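Cellulosomal scaffoldin adaptor protein B (Acetivibrio cellulolyticus, PDB 3FNK) acts as an adaptor scaffoldin of the cellulosome, and this chain is its second type II cohesin, a module that binds dockerins. Local coordinates at residues Q43-Y48 with I95-R100; G146-T151 with V166-E171. All coordinates share one frame; numbering follows the deposited sequence.

Contact 1 (Q43-Y48 with I95-R100); sequences QVNIKY and ILNLSR. With EDO (1,2-ethanediol), chain D.
V44 pairs with L98 and I46 with L96 across two antiparallel strands, their directions 166° apart. Each pair closes with two backbone hydrogen bonds, the shortest 2.7 Å from I46 N to L96 O. At the non-hydrogen-bonded positions between and beyond them, CA-H...O contacts assist.

A relay of amides covers the face carrying Q43, N45 and N97. N97 holds CG anti to its backbone N (chi1 -165°), setting its amide between the other two: Q43 NE2 gives N97 OD1 a nearly straight bond of 3.0 Å on a lone pair, in the carbonyl plane, and N97 ND2 gives N45 OD1 an equally straight one of 2.9 Å, tilted 24° from the N45 carbonyl plane. Both ends engaged, this amide is fixed in rotation. O1 of an ethanediol, probably from crystallisation, also donates to N97 OD1, at 2.7 Å.

The reverse face, turned to the interior, is apolar. I46 CD1 meets L98 CD1 at 4.2 Å, and Y48 CE2 comes within 3.8 Å of L96 CG.

Within the antiparallel sheet of the cohesin module, strand 39-47 lies between 95-102 and strands 136-137 and 150-154; V44 and I46 rest on F137, while Y48 reaches F125 of the other sheet.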
loop_
_atom_site.group_PDB
_atom_site.type_symbol
_atom_site.label_atom_id
_atom_site.label_comp_id
_atom_site.label_asym_id
_atom_site.label_seq_id
_atom_site.Cartn_x
_atom_site.Cartn_y
_atom_site.Cartn_z
ATOM N N GLN A 43 0.459 -4.873 6.495
ATOM C CA GLN A 43 0.227 -5.810 5.432
ATOM C C GLN A 43 -0.992 -5.295 4.672
ATOM O O GLN A 43 -1.993 -4.952 5.305
ATOM C CB GLN A 43 -0.036 -7.211 5.964
ATOM C CG GLN A 43 -0.229 -8.191 4.807
ATOM C CD GLN A 43 -0.694 -9.543 5.315
ATOM O OE1 GLN A 43 -1.067 -9.675 6.473
ATOM N NE2 GLN A 43 -0.661 -10.549 4.455
ATOM N N VAL A 44 -0.913 -5.254 3.343
ATOM C CA VAL A 44 -2.095 -4.881 2.533
ATOM C C VAL A 44 -2.290 -5.783 1.349
ATOM O O VAL A 44 -1.329 -6.206 0.736
ATOM C CB VAL A 44 -2.020 -3.420 2.007
ATOM C CG1 VAL A 44 -2.050 -2.446 3.160
ATOM C CG2 VAL A 44 -0.785 -3.198 1.139
ATOM N N ASN A 45 -3.547 -6.033 1.010
ATOM C CA ASN A 45 -3.919 -6.885 -0.111
ATOM C C ASN A 45 -4.652 -5.985 -1.133
ATOM O O ASN A 45 -5.630 -5.297 -0.789
ATOM C CB ASN A 45 -4.820 -8.002 0.394
ATOM C CG ASN A 45 -4.951 -9.135 -0.590
ATOM O OD1 ASN A 45 -3.978 -9.838 -0.882
ATOM N ND2 ASN A 45 -6.169 -9.338 -1.104
ATOM N N ILE A 46 -4.139 -5.952 -2.353
ATOM C CA ILE A 46 -4.560 -5.009 -3.367
ATOM C C ILE A 46 -5.133 -5.793 -4.551
ATOM O O ILE A 46 -4.540 -6.807 -4.991
ATOM C CB ILE A 46 -3.376 -4.108 -3.772
ATOM C CG1 ILE A 46 -2.957 -3.251 -2.592
ATOM C CG2 ILE A 46 -3.726 -3.210 -4.957
ATOM C CD1 ILE A 46 -1.722 -2.455 -2.842
ATOM N N LYS A 47 -6.299 -5.353 -5.036
ATOM C CA LYS A 47 -6.966 -5.998 -6.159
ATOM C C LYS A 47 -7.002 -5.047 -7.340
ATOM O O LYS A 47 -7.328 -3.867 -7.184
ATOM C CB LYS A 47 -8.371 -6.426 -5.749
ATOM C CG LYS A 47 -9.098 -7.289 -6.791
ATOM C CD LYS A 47 -8.707 -8.759 -6.736
ATOM C CE LYS A 47 -9.149 -9.502 -8.017
ATOM N NZ LYS A 47 -8.643 -8.844 -9.267
ATOM N N TYR A 48 -6.608 -5.538 -8.512
ATOM C CA TYR A 48 -6.668 -4.729 -9.738
ATOM C C TYR A 48 -7.040 -5.603 -10.926
ATOM O O TYR A 48 -7.078 -6.850 -10.807
ATOM C CB TYR A 48 -5.343 -4.026 -9.997
ATOM C CG TYR A 48 -4.184 -4.997 -10.254
ATOM C CD1 TYR A 48 -3.677 -5.201 -11.563
ATOM C CD2 TYR A 48 -3.604 -5.723 -9.202
ATOM C CE1 TYR A 48 -2.617 -6.102 -11.802
ATOM C CE2 TYR A 48 -2.553 -6.617 -9.432
ATOM C CZ TYR A 48 -2.056 -6.801 -10.725
ATOM O OH TYR A 48 -1.017 -7.691 -10.926
ATOM N N ILE A 95 -3.736 -9.669 -8.071
ATOM C CA ILE A 95 -3.637 -9.600 -6.607
ATOM C C ILE A 95 -2.198 -9.323 -6.179
ATOM O O ILE A 95 -1.293 -10.062 -6.531
ATOM C CB ILE A 95 -4.185 -10.885 -5.903
ATOM C CG1 ILE A 95 -5.700 -10.982 -6.035
ATOM C CG2 ILE A 95 -3.910 -10.848 -4.405
ATOM C CD1 ILE A 95 -6.201 -12.364 -5.975
ATOM N N LEU A 96 -2.013 -8.240 -5.439
ATOM C CA LEU A 96 -0.763 -7.943 -4.777
ATOM C C LEU A 96 -0.950 -8.019 -3.275
ATOM O O LEU A 96 -1.958 -7.542 -2.753
ATOM C CB LEU A 96 -0.261 -6.534 -5.114
ATOM C CG LEU A 96 -0.068 -6.088 -6.571
ATOM C CD1 LEU A 96 0.535 -4.693 -6.629
ATOM C CD2 LEU A 96 0.821 -7.061 -7.312
ATOM N N ASN A 97 0.039 -8.601 -2.596
ATOM C CA ASN A 97 0.083 -8.636 -1.156
ATOM C C ASN A 97 1.511 -8.270 -0.703
ATOM O O ASN A 97 2.501 -8.973 -1.039
ATOM C CB ASN A 97 -0.411 -9.988 -0.637
ATOM C CG ASN A 97 -0.724 -9.956 0.831
ATOM O OD1 ASN A 97 0.188 -9.938 1.658
ATOM N ND2 ASN A 97 -2.010 -9.942 1.179
ATOM N N LEU A 98 1.595 -7.154 0.034
ATOM C CA LEU A 98 2.830 -6.512 0.406
ATOM C C LEU A 98 2.856 -6.328 1.918
ATOM O O LEU A 98 1.845 -5.927 2.534
ATOM C CB LEU A 98 2.888 -5.099 -0.169
ATOM C CG LEU A 98 2.341 -4.788 -1.565
ATOM C CD1 LEU A 98 2.261 -3.286 -1.752
ATOM C CD2 LEU A 98 3.282 -5.372 -2.601
ATOM N N SER A 99 4.023 -6.566 2.500
ATOM C CA SER A 99 4.239 -6.376 3.929
ATOM C C SER A 99 5.586 -5.782 4.166
ATOM O O SER A 99 6.573 -6.199 3.569
ATOM C CB SER A 99 4.192 -7.686 4.686
ATOM O OG SER A 99 3.008 -8.369 4.452
ATOM N N ARG A 100 5.619 -4.821 5.073
ATOM C CA ARG A 100 6.839 -4.283 5.589
ATOM C C ARG A 100 6.653 -3.949 7.064
ATOM O O ARG A 100 5.673 -3.247 7.424
ATOM C CB ARG A 100 7.227 -3.044 4.777
ATOM C CG ARG A 100 8.583 -2.503 5.131
ATOM C CD ARG A 100 9.044 -1.351 4.227
ATOM N NE ARG A 100 10.366 -0.880 4.658
ATOM C CZ ARG A 100 11.517 -1.053 3.985
ATOM N NH1 ARG A 100 11.537 -1.710 2.818
ATOM N NH2 ARG A 100 12.661 -0.547 4.475
HETATM C C1 EDO D . 3.861 -10.734 2.383
HETATM O O1 EDO D . 2.819 -9.789 2.100
HETATM C C2 EDO D . 3.225 -12.094 2.534
HETATM O O2 EDO D . 2.709 -12.230 3.850
#

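Contact 2 (G146-T151 with V166-E171); sequences GITGTT and VIQPGE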
loop_
_atom_site.group_PDB
_atom_site.type_symbol
_atom_site.label_atom_id
_atom_site.label_comp_id
_atom_site.label_asym_id
_atom_site.label_seq_id
_atom_site.Cartn_x
_atom_site.Cartn_y
_atom_site.Cartn_z
ATOM N N GLY A 146 -7.941 -9.239 8.298
ATOM C CA GLY A 146 -7.783 -8.022 7.455
ATOM C C GLY A 146 -8.937 -7.024 7.609
ATOM O O GLY A 146 -10.068 -7.417 7.519
ATOM N N ILE A 147 -8.652 -5.749 7.869
ATOM C CA ILE A 147 -9.690 -4.730 7.856
ATOM C C ILE A 147 -9.719 -4.199 6.444
ATOM O O ILE A 147 -8.833 -3.399 6.036
ATOM C CB ILE A 147 -9.399 -3.580 8.884
ATOM C CG1 ILE A 147 -9.451 -4.142 10.310
ATOM C CG2 ILE A 147 -10.374 -2.357 8.653
ATOM C CD1 ILE A 147 -8.925 -3.195 11.432
ATOM N N THR A 148 -10.698 -4.668 5.663
ATOM C CA THR A 148 -10.772 -4.282 4.245
ATOM C C THR A 148 -9.391 -4.406 3.552
ATOM O O THR A 148 -8.897 -3.475 2.927
ATOM C CB THR A 148 -11.372 -2.858 4.069
ATOM O OG1 THR A 148 -12.562 -2.743 4.860
ATOM C CG2 THR A 148 -11.701 -2.591 2.608
ATOM N N GLY A 149 -8.778 -5.577 3.687
ATOM C CA GLY A 149 -7.516 -5.875 3.016
ATOM C C GLY A 149 -6.291 -5.248 3.686
ATOM O O GLY A 149 -5.252 -5.121 3.051
ATOM N N THR A 150 -6.416 -4.808 4.938
ATOM C CA THR A 150 -5.305 -4.121 5.611
ATOM C C THR A 150 -5.091 -4.665 7.022
ATOM O O THR A 150 -6.044 -4.931 7.776
ATOM C CB THR A 150 -5.474 -2.549 5.716
ATOM O OG1 THR A 150 -6.462 -2.226 6.704
ATOM C CG2 THR A 150 -5.822 -1.890 4.373
ATOM N N THR A 151 -3.812 -4.758 7.406
ATOM C CA THR A 151 -3.447 -5.040 8.801
ATOM C C THR A 151 -2.298 -4.122 9.164
ATOM O O THR A 151 -1.301 -4.045 8.449
ATOM C CB THR A 151 -3.020 -6.504 8.966
ATOM O OG1 THR A 151 -4.152 -7.351 8.800
ATOM C CG2 THR A 151 -2.408 -6.755 10.347
ATOM N N VAL A 166 -10.262 2.740 5.953
ATOM C CA VAL A 166 -9.562 2.350 4.713
ATOM C C VAL A 166 -10.228 3.136 3.584
ATOM O O VAL A 166 -11.380 2.876 3.292
ATOM C CB VAL A 166 -9.708 0.816 4.481
ATOM C CG1 VAL A 166 -9.192 0.407 3.124
ATOM C CG2 VAL A 166 -8.998 0.009 5.639
ATOM N N ILE A 167 -9.539 4.110 2.988
ATOM C CA ILE A 167 -10.163 4.980 2.000
ATOM C C ILE A 167 -9.737 4.464 0.630
ATOM O O ILE A 167 -8.570 4.519 0.300
ATOM C CB ILE A 167 -9.755 6.461 2.185
ATOM C CG1 ILE A 167 -10.164 6.949 3.589
ATOM C CG2 ILE A 167 -10.373 7.359 1.076
ATOM C CD1 ILE A 167 -9.585 8.332 4.041
ATOM N N GLN A 168 -10.679 3.894 -0.112
ATOM C CA GLN A 168 -10.408 3.326 -1.450
ATOM C C GLN A 168 -10.017 4.431 -2.428
ATOM O O GLN A 168 -10.518 5.543 -2.323
ATOM C CB GLN A 168 -11.607 2.520 -1.939
ATOM C CG GLN A 168 -12.084 1.447 -0.961
ATOM C CD GLN A 168 -11.190 0.228 -0.937
ATOM O OE1 GLN A 168 -10.129 0.209 -1.549
ATOM N NE2 GLN A 168 -11.615 -0.798 -0.217
ATOM N N PRO A 169 -9.083 4.157 -3.352
ATOM C CA PRO A 169 -8.452 5.251 -4.111
ATOM C C PRO A 169 -9.274 5.955 -5.187
ATOM O O PRO A 169 -8.917 7.074 -5.577
ATOM C CB PRO A 169 -7.255 4.568 -4.783
ATOM C CG PRO A 169 -7.626 3.139 -4.830
ATOM C CD PRO A 169 -8.417 2.868 -3.601
ATOM N N GLY A 170 -10.328 5.334 -5.697
ATOM C CA GLY A 170 -11.092 6.007 -6.779
ATOM C C GLY A 170 -10.671 5.601 -8.189
ATOM O O GLY A 170 -9.591 5.024 -8.383
ATOM N N GLU A 171 -11.511 5.921 -9.168
ATOM C CA GLU A 171 -11.421 5.312 -10.501
ATOM C C GLU A 171 -10.246 5.802 -11.342
ATOM O O GLU A 171 -9.759 6.917 -11.163
ATOM C CB GLU A 171 -12.748 5.461 -11.251
ATOM C CG GLU A 171 -12.970 4.413 -12.351
ATOM C CD GLU A 171 -14.422 4.311 -12.785
ATOM O OE1 GLU A 171 -15.009 3.205 -12.675
ATOM O OE2 GLU A 171 -14.980 5.338 -13.229
#
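I147 opens the contact with its carbonyl oxygen, over which the CG2 methyl of V166 sits 3.4 Å away. Its own branch methyl approaches the same group from another direction, I147 CG2 to V166 CG2 being 4.1 Å. The backbone N of I147 bonds to T150 O at 2.7 Å, and T150 N returns a weak bond to I147 O, so the chain reverses through T148 and G149. Both have positive phi, with angles close to those of a type I' turn.

T148, at the first corner, points its side chain at the other segment. OG1 stands anti to the carbonyl carbon (chi1 -48°), which puts CG2 anti to the backbone N; this methyl lies 3.9 Å from V166 CG1 and 3.3 Å from Q168 NE2. The Q168 chain bends at chi2, bringing NE2 to the turn, while OE1 accepts a hydrogen bond from the backbone N of F137.

After G149, whose N is bonded to D139, T150 enters the strand and meets V166 tip to tip. T150 OG1 is 3.5 Å from V166 CG2 and donates to I147 O at 2.7 Å, in the carbonyl plane and on a lone pair; Y164 OH is a further partner of this hydroxyl.

V166 thus wedges one methyl into the cup formed by I147 and T150 and lays the other along T148. No hydrogen bond crosses between the segments: the join is van der Waals packing of V166 methyls against the methyls of I147 and T148, and against oxygens whose bonds are made within the turn or to Y164.

From the N terminus, strand 39-47 runs first, and contact 1 closes when residues 95-100 return beside it after 46 intervening residues that include strand 83-87. Contact 2 opens later, at 146-151, and closes after only 14 more residues at 166-171, so the two are in series and neither nest nor cross. They nonetheless meet in space: Q43 N to T151 O and N45 N to G149 O are probable hydrogen bonds along the other edge of strand 39-47. Contact 1 thus belongs to one sheet of the cohesin β-sandwich, while contact 2 packs that sheet's turn against strand 165-167, which pairs with strand 11-16 in the second sheet.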